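Local coordinates for protein Dr hemagglutinin structural subunit (Escherichia coli, PDB 2W5P) that forms the structural subunit of a uropathogenic fimbrial adhesin, binding the Dr blood group antigen and mediating adherence to the upper urinary tract, at residues 81-86 against 137-142. The protein carries 1 engineered substitution. Sequence-based numbering, arbitrary orientation.
Sequences FLISDN and NYTLTL
Tyr138 has its CG anti to its own carbonyl carbon (chi1 -68°), which sets the ring beside Ser84 CB on one face of an antiparallel beta pair in this immunoglobulin-like fimbrial subunit; Ser84 OG, anti to the backbone N (chi1 175°), is thereby placed for a turn and a water. Ser84 CB sits 3.7 Å from Tyr138 CE1. The pairing of strand 79-84 with strand 136-148 rests on reciprocal bonds between Ile83 and Thr139: Ile83 N to Thr139 O and Thr139 N to Ile83 O, both 2.9 Å. Next along, Ser84 and Tyr138 form a non-hydrogen-bonded pair. Beyond the strand end Asp85 N still donates to Asn137 O at 3.0 Å, a more bent bond with an N-H...O angle of 136°. On the face of Ser84 and Tyr138, Leu82 crosses Tyr138 and Leu140 at about right angles, its CG 3.7 Å from Leu140 CB; Leu23 and Val93 of flanking strands also touch this leucine. On the Ile83 and Thr139 face, a water donates to both Ile83 O and Asp85 OD1 and accepts from Thr139 OG1, tying the loop aspartate to both strands. Ser84 OG closes an ST turn by accepting from Asn86 N, while Tyr138 OH also bonds to Pro134 O. A second water joins the two hydroxyls, 2.8 Å from Ser84 OG and 3.0 Å from Tyr138 OH.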
ATOM      1  N   PHE A  81      -0.688  21.268   6.448  1.00 18.00           N
ATOM      2  CA  PHE A  81       0.573  20.670   6.907  1.00 19.10           C
ATOM      3  C   PHE A  81       0.515  19.138   6.778  1.00 22.14           C
ATOM      4  O   PHE A  81      -0.568  18.527   6.865  1.00 20.20           O
ATOM      5  CB  PHE A  81       0.858  21.042   8.384  1.00 21.50           C
ATOM      6  CG  PHE A  81      -0.304  20.758   9.328  1.00 22.85           C
ATOM      7  CD1 PHE A  81      -0.429  19.524   9.945  1.00 27.62           C
ATOM      8  CD2 PHE A  81      -1.233  21.742   9.621  1.00 25.70           C
ATOM      9  CE1 PHE A  81      -1.495  19.267  10.838  1.00 29.15           C
ATOM     10  CE2 PHE A  81      -2.284  21.507  10.523  1.00 29.43           C
ATOM     11  CZ  PHE A  81      -2.406  20.267  11.141  1.00 27.45           C
ATOM     12  N   LEU A  82       1.682  18.540   6.521  1.00 20.85           N
ATOM     13  CA  LEU A  82       1.875  17.093   6.573  1.00 18.34           C
ATOM     14  C   LEU A  82       1.996  16.785   8.073  1.00 22.63           C
ATOM     15  O   LEU A  82       2.508  17.622   8.859  1.00 22.14           O
ATOM     16  CB  LEU A  82       3.178  16.690   5.892  1.00 16.70           C
ATOM     17  CG  LEU A  82       3.181  16.520   4.364  1.00 19.19           C
ATOM     18  CD1 LEU A  82       3.046  17.917   3.670  1.00 17.12           C
ATOM     19  CD2 LEU A  82       4.452  15.727   3.865  1.00 16.78           C
ATOM     20  N   ILE A  83       1.437  15.661   8.483  1.00 18.70           N
ATOM     21  CA  ILE A  83       1.471  15.242   9.889  1.00 17.90           C
ATOM     22  C   ILE A  83       2.406  14.055  10.028  1.00 21.00           C
ATOM     23  O   ILE A  83       2.387  13.115   9.210  1.00 20.56           O
ATOM     24  CB  ILE A  83       0.042  14.891  10.430  1.00 19.79           C
ATOM     25  CG1 ILE A  83       0.071  14.648  11.943  1.00 20.08           C
ATOM     26  CG2 ILE A  83      -0.506  13.678   9.752  1.00 17.44           C
ATOM     27  CD1 ILE A  83       0.366  15.906  12.763  1.00 23.13           C
ATOM     28  N   SER A  84       3.222  14.086  11.071  1.00 21.60           N
ATOM     29  CA  SER A  84       4.131  12.967  11.362  1.00 20.64           C
ATOM     30  C   SER A  84       3.305  11.754  11.736  1.00 24.45           C
ATOM     31  O   SER A  84       2.192  11.900  12.197  1.00 23.56           O
ATOM     32  CB  SER A  84       4.995  13.309  12.582  1.00 22.24           C
ATOM     33  OG  SER A  84       5.783  12.201  12.941  1.00 33.88           O
ATOM     34  N   ASP A  85       3.895  10.561  11.623  1.00 23.75           N
ATOM     35  CA  ASP A  85       3.245   9.326  12.067  1.00 24.27           C
ATOM     36  C   ASP A  85       3.061   9.355  13.605  1.00 34.48           C
ATOM     37  O   ASP A  85       2.235   8.614  14.156  1.00 33.83           O
ATOM     38  CB  ASP A  85       4.093   8.095  11.705  1.00 25.93           C
ATOM     39  CG  ASP A  85       4.058   7.762  10.233  1.00 33.40           C
ATOM     40  OD1 ASP A  85       3.296   8.389   9.469  1.00 36.86           O
ATOM     41  OD2 ASP A  85       4.770   6.832   9.840  1.00 39.95           O
ATOM     42  N   ASN A  86       3.852  10.173  14.306  1.00 32.54           N
ATOM     43  CA  ASN A  86       3.696  10.260  15.759  1.00 32.07           C
ATOM     44  C   ASN A  86       2.481  11.107  16.092  1.00 35.40           C
ATOM     45  O   ASN A  86       2.088  11.245  17.253  1.00 33.21           O
ATOM     46  CB  ASN A  86       4.975  10.756  16.464  1.00 28.49           C
ATOM     47  CG  ASN A  86       5.327  12.206  16.139  1.00 37.62           C
ATOM     48  OD1 ASN A  86       4.478  13.012  15.799  1.00 38.16           O
ATOM     49  ND2 ASN A  86       6.576  12.553  16.355  1.00 33.20           N
ATOM     50  N   ASN A 137       8.389  10.168   9.333  1.00 19.39           N
ATOM     51  CA  ASN A 137       7.561   9.992   8.134  1.00 20.47           C
ATOM     52  C   ASN A 137       6.340  10.873   8.244  1.00 23.53           C
ATOM     53  O   ASN A 137       5.685  10.949   9.295  1.00 21.62           O
ATOM     54  CB  ASN A 137       7.196   8.509   7.899  1.00 18.06           C
ATOM     55  CG  ASN A 137       8.410   7.683   7.512  1.00 20.94           C
ATOM     56  OD1 ASN A 137       8.887   7.760   6.391  1.00 23.55           O
ATOM     57  ND2 ASN A 137       8.949   6.937   8.464  1.00 25.88           N
ATOM     58  N   TYR A 138       6.154  11.677   7.218  1.00 17.92           N
ATOM     59  CA  TYR A 138       5.120  12.698   7.246  1.00 16.82           C
ATOM     60  C   TYR A 138       4.116  12.458   6.105  1.00 18.33           C
ATOM     61  O   TYR A 138       4.498  12.033   5.025  1.00 18.75           O
ATOM     62  CB  TYR A 138       5.798  14.079   7.112  1.00 16.95           C
ATOM     63  CG  TYR A 138       6.661  14.457   8.347  1.00 18.40           C
ATOM     64  CD1 TYR A 138       6.146  15.296   9.348  1.00 20.15           C
ATOM     65  CD2 TYR A 138       7.976  13.980   8.497  1.00 18.55           C
ATOM     66  CE1 TYR A 138       6.909  15.637  10.483  1.00 18.52           C
ATOM     67  CE2 TYR A 138       8.756  14.308   9.653  1.00 17.36           C
ATOM     68  CZ  TYR A 138       8.182  15.140  10.633  1.00 19.62           C
ATOM     69  OH  TYR A 138       8.859  15.416  11.785  1.00 19.95           O
ATOM     70  N   THR A 139       2.845  12.739   6.342  1.00 15.18           N
ATOM     71  CA  THR A 139       1.854  12.549   5.297  1.00 14.20           C
ATOM     72  C   THR A 139       0.862  13.691   5.177  1.00 17.39           C
ATOM     73  O   THR A 139       0.381  14.216   6.182  1.00 18.01           O
ATOM     74  CB  THR A 139       1.073  11.220   5.523  1.00 26.47           C
ATOM     75  OG1 THR A 139       0.310  11.346   6.714  1.00 34.54           O
ATOM     76  CG2 THR A 139       2.034  10.037   5.690  1.00 21.73           C
ATOM     77  N   LEU A 140       0.411  13.920   3.943  1.00 13.70           N
ATOM     78  CA  LEU A 140      -0.689  14.851   3.656  1.00 14.07           C
ATOM     79  C   LEU A 140      -1.663  14.060   2.775  1.00 17.43           C
ATOM     80  O   LEU A 140      -1.278  13.534   1.715  1.00 16.52           O
ATOM     81  CB  LEU A 140      -0.182  16.072   2.872  1.00 14.36           C
ATOM     82  CG  LEU A 140      -1.209  16.971   2.131  1.00 18.77           C
ATOM     83  CD1 LEU A 140      -2.132  17.598   3.148  1.00 17.64           C
ATOM     84  CD2 LEU A 140      -0.398  18.093   1.446  1.00 18.50           C
ATOM     85  N   THR A 141      -2.914  14.003   3.194  1.00 14.15           N
ATOM     86  CA  THR A 141      -3.922  13.249   2.462  1.00 14.19           C
ATOM     87  C   THR A 141      -4.969  14.204   1.889  1.00 17.15           C
ATOM     88  O   THR A 141      -5.549  14.975   2.624  1.00 16.68           O
ATOM     89  CB  THR A 141      -4.572  12.211   3.391  1.00 18.03           C
ATOM     90  OG1 THR A 141      -3.545  11.383   3.957  1.00 17.12           O
ATOM     91  CG2 THR A 141      -5.579  11.321   2.603  1.00 15.74           C
ATOM     92  N   LEU A 142      -5.209  14.114   0.574  1.00 16.97           N
ATOM     93  CA  LEU A 142      -6.191  14.963  -0.120  1.00 15.50           C
ATOM     94  C   LEU A 142      -7.205  14.104  -0.854  1.00 18.92           C
ATOM     95  O   LEU A 142      -6.848  13.150  -1.572  1.00 17.83           O
ATOM     96  CB  LEU A 142      -5.493  15.852  -1.154  1.00 14.30           C
ATOM     97  CG  LEU A 142      -4.452  16.802  -0.543  1.00 18.52           C
ATOM     98  CD1 LEU A 142      -3.475  17.339  -1.615  1.00 18.59           C
ATOM     99  CD2 LEU A 142      -5.188  17.925   0.176  1.00 14.78           C
TER
HETATM  100  O   HOH W   1       1.732  10.468   8.951  1.00 24.47           O
HETATM  101  O   HOH W   2       8.220  13.231  13.785  1.00 29.93           O